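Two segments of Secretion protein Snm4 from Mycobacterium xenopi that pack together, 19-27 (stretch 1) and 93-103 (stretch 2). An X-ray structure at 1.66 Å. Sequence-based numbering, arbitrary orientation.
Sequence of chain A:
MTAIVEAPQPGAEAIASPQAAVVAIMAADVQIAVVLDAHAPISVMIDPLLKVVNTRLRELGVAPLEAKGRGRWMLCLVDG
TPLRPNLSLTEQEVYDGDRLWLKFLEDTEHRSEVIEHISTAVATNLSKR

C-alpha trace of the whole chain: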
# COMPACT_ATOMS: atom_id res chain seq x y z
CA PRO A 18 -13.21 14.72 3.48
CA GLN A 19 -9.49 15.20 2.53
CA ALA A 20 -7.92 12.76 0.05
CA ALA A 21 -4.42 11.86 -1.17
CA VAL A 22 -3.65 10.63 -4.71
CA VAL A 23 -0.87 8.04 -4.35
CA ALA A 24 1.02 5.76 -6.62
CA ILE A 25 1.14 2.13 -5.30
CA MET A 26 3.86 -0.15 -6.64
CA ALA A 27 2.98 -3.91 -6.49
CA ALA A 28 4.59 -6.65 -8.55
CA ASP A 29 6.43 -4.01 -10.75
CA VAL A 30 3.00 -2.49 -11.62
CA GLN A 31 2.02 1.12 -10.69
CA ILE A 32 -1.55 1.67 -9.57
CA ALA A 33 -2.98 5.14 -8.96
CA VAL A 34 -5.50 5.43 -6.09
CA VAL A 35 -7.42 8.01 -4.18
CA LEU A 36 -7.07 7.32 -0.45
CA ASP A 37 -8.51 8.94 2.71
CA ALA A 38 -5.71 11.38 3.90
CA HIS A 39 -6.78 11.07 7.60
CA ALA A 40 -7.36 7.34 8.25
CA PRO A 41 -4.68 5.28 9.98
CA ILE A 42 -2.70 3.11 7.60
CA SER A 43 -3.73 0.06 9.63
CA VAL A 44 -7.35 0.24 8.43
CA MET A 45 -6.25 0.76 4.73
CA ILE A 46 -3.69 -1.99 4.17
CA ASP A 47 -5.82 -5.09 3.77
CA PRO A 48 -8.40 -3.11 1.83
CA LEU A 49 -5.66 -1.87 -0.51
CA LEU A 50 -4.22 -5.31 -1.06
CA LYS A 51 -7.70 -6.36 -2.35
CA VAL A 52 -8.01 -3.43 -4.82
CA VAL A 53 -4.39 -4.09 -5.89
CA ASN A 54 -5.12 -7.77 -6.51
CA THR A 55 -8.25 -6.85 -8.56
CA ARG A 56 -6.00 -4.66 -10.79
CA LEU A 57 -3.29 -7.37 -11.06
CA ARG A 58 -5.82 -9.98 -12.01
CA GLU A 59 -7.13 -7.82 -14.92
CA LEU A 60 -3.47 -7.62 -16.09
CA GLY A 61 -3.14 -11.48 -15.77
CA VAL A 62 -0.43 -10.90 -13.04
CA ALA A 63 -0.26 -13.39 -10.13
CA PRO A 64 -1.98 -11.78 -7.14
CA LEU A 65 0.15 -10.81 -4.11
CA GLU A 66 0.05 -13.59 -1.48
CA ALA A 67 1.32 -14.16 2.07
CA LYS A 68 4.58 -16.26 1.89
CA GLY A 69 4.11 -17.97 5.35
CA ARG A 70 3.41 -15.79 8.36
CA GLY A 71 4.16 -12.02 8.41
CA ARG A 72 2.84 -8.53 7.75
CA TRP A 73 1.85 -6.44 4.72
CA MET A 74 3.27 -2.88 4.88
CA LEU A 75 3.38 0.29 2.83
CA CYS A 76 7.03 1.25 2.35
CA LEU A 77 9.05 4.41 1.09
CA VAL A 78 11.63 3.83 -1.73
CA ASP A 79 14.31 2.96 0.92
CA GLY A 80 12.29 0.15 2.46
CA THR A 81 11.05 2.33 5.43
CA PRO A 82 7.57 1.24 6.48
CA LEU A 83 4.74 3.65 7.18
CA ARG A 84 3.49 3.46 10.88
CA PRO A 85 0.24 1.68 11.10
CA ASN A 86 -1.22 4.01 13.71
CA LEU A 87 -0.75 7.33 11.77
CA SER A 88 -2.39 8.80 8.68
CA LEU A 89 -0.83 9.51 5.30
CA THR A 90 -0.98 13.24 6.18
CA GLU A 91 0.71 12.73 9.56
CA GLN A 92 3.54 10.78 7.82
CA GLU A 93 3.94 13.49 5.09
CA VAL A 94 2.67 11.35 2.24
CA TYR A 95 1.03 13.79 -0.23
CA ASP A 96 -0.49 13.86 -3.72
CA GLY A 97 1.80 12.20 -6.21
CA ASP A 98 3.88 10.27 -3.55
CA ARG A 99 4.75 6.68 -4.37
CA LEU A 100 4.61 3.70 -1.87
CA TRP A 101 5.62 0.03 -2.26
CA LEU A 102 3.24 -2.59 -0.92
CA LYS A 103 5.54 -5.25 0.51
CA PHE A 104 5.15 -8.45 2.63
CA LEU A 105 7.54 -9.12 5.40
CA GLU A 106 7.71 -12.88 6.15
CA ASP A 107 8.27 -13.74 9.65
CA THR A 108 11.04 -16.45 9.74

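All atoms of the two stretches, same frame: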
# COMPACT_ATOMS: atom_id res chain seq x y z
N GLN A 19 -10.75 15.04 3.30
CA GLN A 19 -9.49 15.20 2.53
C GLN A 19 -9.01 13.88 1.93
O GLN A 19 -9.17 12.83 2.55
CB GLN A 19 -8.40 15.86 3.36
CG GLN A 19 -7.80 17.09 2.72
CD GLN A 19 -7.08 17.94 3.74
OE1 GLN A 19 -7.53 18.09 4.88
NE2 GLN A 19 -5.95 18.49 3.35
N ALA A 20 -8.40 13.97 0.75
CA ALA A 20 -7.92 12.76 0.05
C ALA A 20 -6.46 12.94 -0.36
O ALA A 20 -5.99 14.07 -0.36
CB ALA A 20 -8.76 12.50 -1.16
N ALA A 21 -5.79 11.83 -0.64
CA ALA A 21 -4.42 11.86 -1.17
C ALA A 21 -4.48 10.97 -2.40
O ALA A 21 -4.88 9.79 -2.33
CB ALA A 21 -3.45 11.37 -0.09
N VAL A 22 -3.87 11.42 -3.48
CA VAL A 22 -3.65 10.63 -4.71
C VAL A 22 -2.21 10.05 -4.64
O VAL A 22 -1.22 10.84 -4.69
CB VAL A 22 -3.82 11.61 -5.89
CG1 VAL A 22 -3.50 10.84 -7.22
CG2 VAL A 22 -5.19 12.25 -5.90
N VAL A 23 -2.13 8.71 -4.60
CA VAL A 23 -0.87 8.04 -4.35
C VAL A 23 -0.65 7.07 -5.47
O VAL A 23 -1.59 6.47 -5.88
CB VAL A 23 -0.88 7.47 -2.97
CG1 VAL A 23 -1.30 8.37 -1.83
CG2 VAL A 23 -1.73 6.33 -2.74
N ALA A 24 0.60 6.82 -5.72
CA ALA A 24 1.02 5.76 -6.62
C ALA A 24 1.47 4.52 -5.79
O ALA A 24 2.30 4.76 -4.89
CB ALA A 24 2.09 6.30 -7.40
N ILE A 25 0.80 3.40 -5.97
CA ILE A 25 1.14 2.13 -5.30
C ILE A 25 1.94 1.20 -6.22
O ILE A 25 1.44 0.98 -7.38
CB ILE A 25 -0.11 1.45 -4.68
CG1 ILE A 25 -0.88 2.46 -3.85
CG2 ILE A 25 0.30 0.24 -3.93
CD1 ILE A 25 -0.21 2.87 -2.59
N MET A 26 3.14 0.81 -5.80
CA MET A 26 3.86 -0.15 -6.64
C MET A 26 3.53 -1.53 -6.06
O MET A 26 3.86 -1.78 -4.85
CB MET A 26 5.33 0.16 -6.66
CG MET A 26 5.66 1.51 -7.01
SD MET A 26 5.25 1.80 -8.78
CE MET A 26 6.15 0.62 -9.70
N ALA A 27 3.20 -2.51 -6.94
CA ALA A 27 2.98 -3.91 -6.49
C ALA A 27 3.42 -4.76 -7.61
O ALA A 27 2.96 -4.53 -8.75
CB ALA A 27 1.49 -4.16 -6.27
N GLU A 93 3.48 12.61 6.21
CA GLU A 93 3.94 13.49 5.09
C GLU A 93 3.94 12.73 3.81
O GLU A 93 4.79 12.91 2.92
CB GLU A 93 5.33 13.98 5.36
CG GLU A 93 5.46 14.88 6.53
CD GLU A 93 6.90 15.40 6.68
OE1 GLU A 93 7.10 16.59 6.51
OE2 GLU A 93 7.87 14.60 6.86
N VAL A 94 2.89 11.97 3.54
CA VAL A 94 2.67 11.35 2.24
C VAL A 94 1.57 12.20 1.58
O VAL A 94 0.44 12.33 2.08
CB VAL A 94 2.16 9.89 2.33
CG1 VAL A 94 1.98 9.28 0.93
CG2 VAL A 94 3.13 9.10 3.20
N TYR A 95 1.94 12.82 0.52
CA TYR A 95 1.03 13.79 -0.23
C TYR A 95 0.74 13.36 -1.66
O TYR A 95 1.30 12.37 -2.17
CB TYR A 95 1.78 15.04 -0.25
CG TYR A 95 2.05 15.60 1.12
CD1 TYR A 95 1.10 15.61 2.13
CD2 TYR A 95 3.34 15.96 1.41
CE1 TYR A 95 1.39 16.10 3.41
CE2 TYR A 95 3.62 16.50 2.66
CZ TYR A 95 2.66 16.58 3.63
OH TYR A 95 3.02 17.17 4.83
N ASP A 96 -0.14 14.17 -2.31
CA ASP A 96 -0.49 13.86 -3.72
C ASP A 96 0.76 13.54 -4.50
O ASP A 96 1.68 14.48 -4.59
CB ASP A 96 -1.32 14.98 -4.28
CG ASP A 96 -2.69 15.14 -3.65
OD1 ASP A 96 -3.29 14.16 -3.30
OD2 ASP A 96 -3.21 16.30 -3.72
N GLY A 97 0.72 12.54 -5.28
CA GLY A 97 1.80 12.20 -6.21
C GLY A 97 2.89 11.30 -5.58
O GLY A 97 3.76 10.80 -6.34
N ASP A 98 2.96 11.18 -4.27
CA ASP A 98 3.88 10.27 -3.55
C ASP A 98 3.67 8.88 -4.05
O ASP A 98 2.56 8.40 -4.32
CB ASP A 98 3.95 10.56 -2.08
CG ASP A 98 4.65 11.87 -1.65
OD1 ASP A 98 5.24 12.54 -2.48
OD2 ASP A 98 4.53 12.21 -0.53
N ARG A 99 4.77 8.03 -3.93
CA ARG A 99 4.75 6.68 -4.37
C ARG A 99 5.19 5.79 -3.14
O ARG A 99 6.17 6.13 -2.42
CB ARG A 99 5.77 6.42 -5.49
CG ARG A 99 5.77 5.08 -6.09
CD ARG A 99 6.63 5.07 -7.31
NE ARG A 99 5.97 5.81 -8.47
CZ ARG A 99 6.18 7.04 -8.83
NH1 ARG A 99 7.30 7.60 -8.45
NH2 ARG A 99 5.35 7.58 -9.71
N LEU A 100 4.45 4.70 -2.98
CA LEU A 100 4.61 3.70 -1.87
C LEU A 100 4.69 2.29 -2.46
O LEU A 100 4.06 2.04 -3.46
CB LEU A 100 3.42 3.80 -0.93
CG LEU A 100 3.13 5.10 -0.23
CD1 LEU A 100 1.86 4.93 0.60
CD2 LEU A 100 4.39 5.51 0.55
N TRP A 101 5.47 1.41 -1.87
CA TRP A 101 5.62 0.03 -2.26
C TRP A 101 4.87 -0.86 -1.25
O TRP A 101 5.05 -0.77 -0.13
CB TRP A 101 7.08 -0.33 -2.37
CG TRP A 101 7.76 0.16 -3.65
CD1 TRP A 101 8.24 -0.66 -4.63
CD2 TRP A 101 8.23 1.50 -3.99
NE1 TRP A 101 8.84 0.04 -5.64
CE2 TRP A 101 8.86 1.39 -5.29
CE3 TRP A 101 8.16 2.75 -3.29
CZ2 TRP A 101 9.46 2.53 -5.92
CZ3 TRP A 101 8.68 3.86 -3.95
CH2 TRP A 101 9.30 3.71 -5.18
N LEU A 102 3.99 -1.65 -1.79
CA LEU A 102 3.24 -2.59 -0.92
C LEU A 102 4.06 -3.83 -0.81
O LEU A 102 4.36 -4.51 -1.87
CB LEU A 102 1.88 -2.79 -1.57
CG LEU A 102 0.94 -3.74 -0.81
CD1 LEU A 102 0.62 -3.27 0.61
CD2 LEU A 102 -0.34 -3.84 -1.68
N LYS A 103 4.52 -4.24 0.40
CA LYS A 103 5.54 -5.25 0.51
C LYS A 103 5.07 -6.19 1.67
O LYS A 103 4.47 -5.75 2.60
CB LYS A 103 6.89 -4.60 0.94
CG LYS A 103 7.58 -3.77 -0.11
CD LYS A 103 8.88 -3.27 0.15
CE LYS A 103 9.92 -4.30 -0.28
NZ LYS A 103 11.18 -4.12 0.49
O HOH W 1 -6.02 14.81 -3.07
O HOH W 2 6.14 -3.58 -4.35

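Strand 20-27 runs parallel to the strand in stretch 2, with Ala-24, Ile-25 and Met-26 paired with Arg-99, Leu-100 and Trp-101, and together the two stretches bury 655 Å². The backbone supplies a regular ladder. Ala-24 N donates to Asp-98 O (2.9 Å), and Leu-100 N donates to Ala-24 O (2.9 Å). Met-26 N then donates to Leu-100 O (2.8 Å), and Leu-102 N to Met-26 O (3.1 Å).

Before the ladder, a type II turn from Tyr-95 to Asp-98 takes over. Gly-97 N reaches Val-22 O at 2.6 Å. Gly-97 has phi 87°, where a CB would jam against the preceding carbonyl, so glycine suits this corner. The turn is braced by Asp-98, whose chi1 of -71° (m) lets OD2 accept from Tyr-95 N at 2.9 Å. Asp-96 is also m, and its carboxylate comes nearer stretch 1 than its CA-to-CB bond suggests. Its OD1 accepts from Val-22 N at 2.8 Å, standing in for a backbone carbonyl. Water 1 donates to the same OD1 (2.8 Å) and, weakly, to Ala-20 O (2.8 Å).

Ala-24, Met-26, Arg-99 and Trp-101 share one face of the sheet. Met-26 is m at all three chi angles, and this folded chain lies against its neighbours. Its CB sits 3.7 Å from the centroid of the Trp-101 five-membered ring, over the face. Its CG is 3.7 Å from Arg-99 CG, while SD lies at the edge of the guanidinium. The small Ala-24 keeps its CB 4.1 Å from Arg-99 NE.

Ile-25 and Leu-100 point to the other face and are buried. With both chi angles m, Ile-25 brings CD1 to 4.1 Å from Leu-100 CB. Its CG2 lies 4.2 Å from Leu-102 CB. These branched apolar chains suit a site away from solvent.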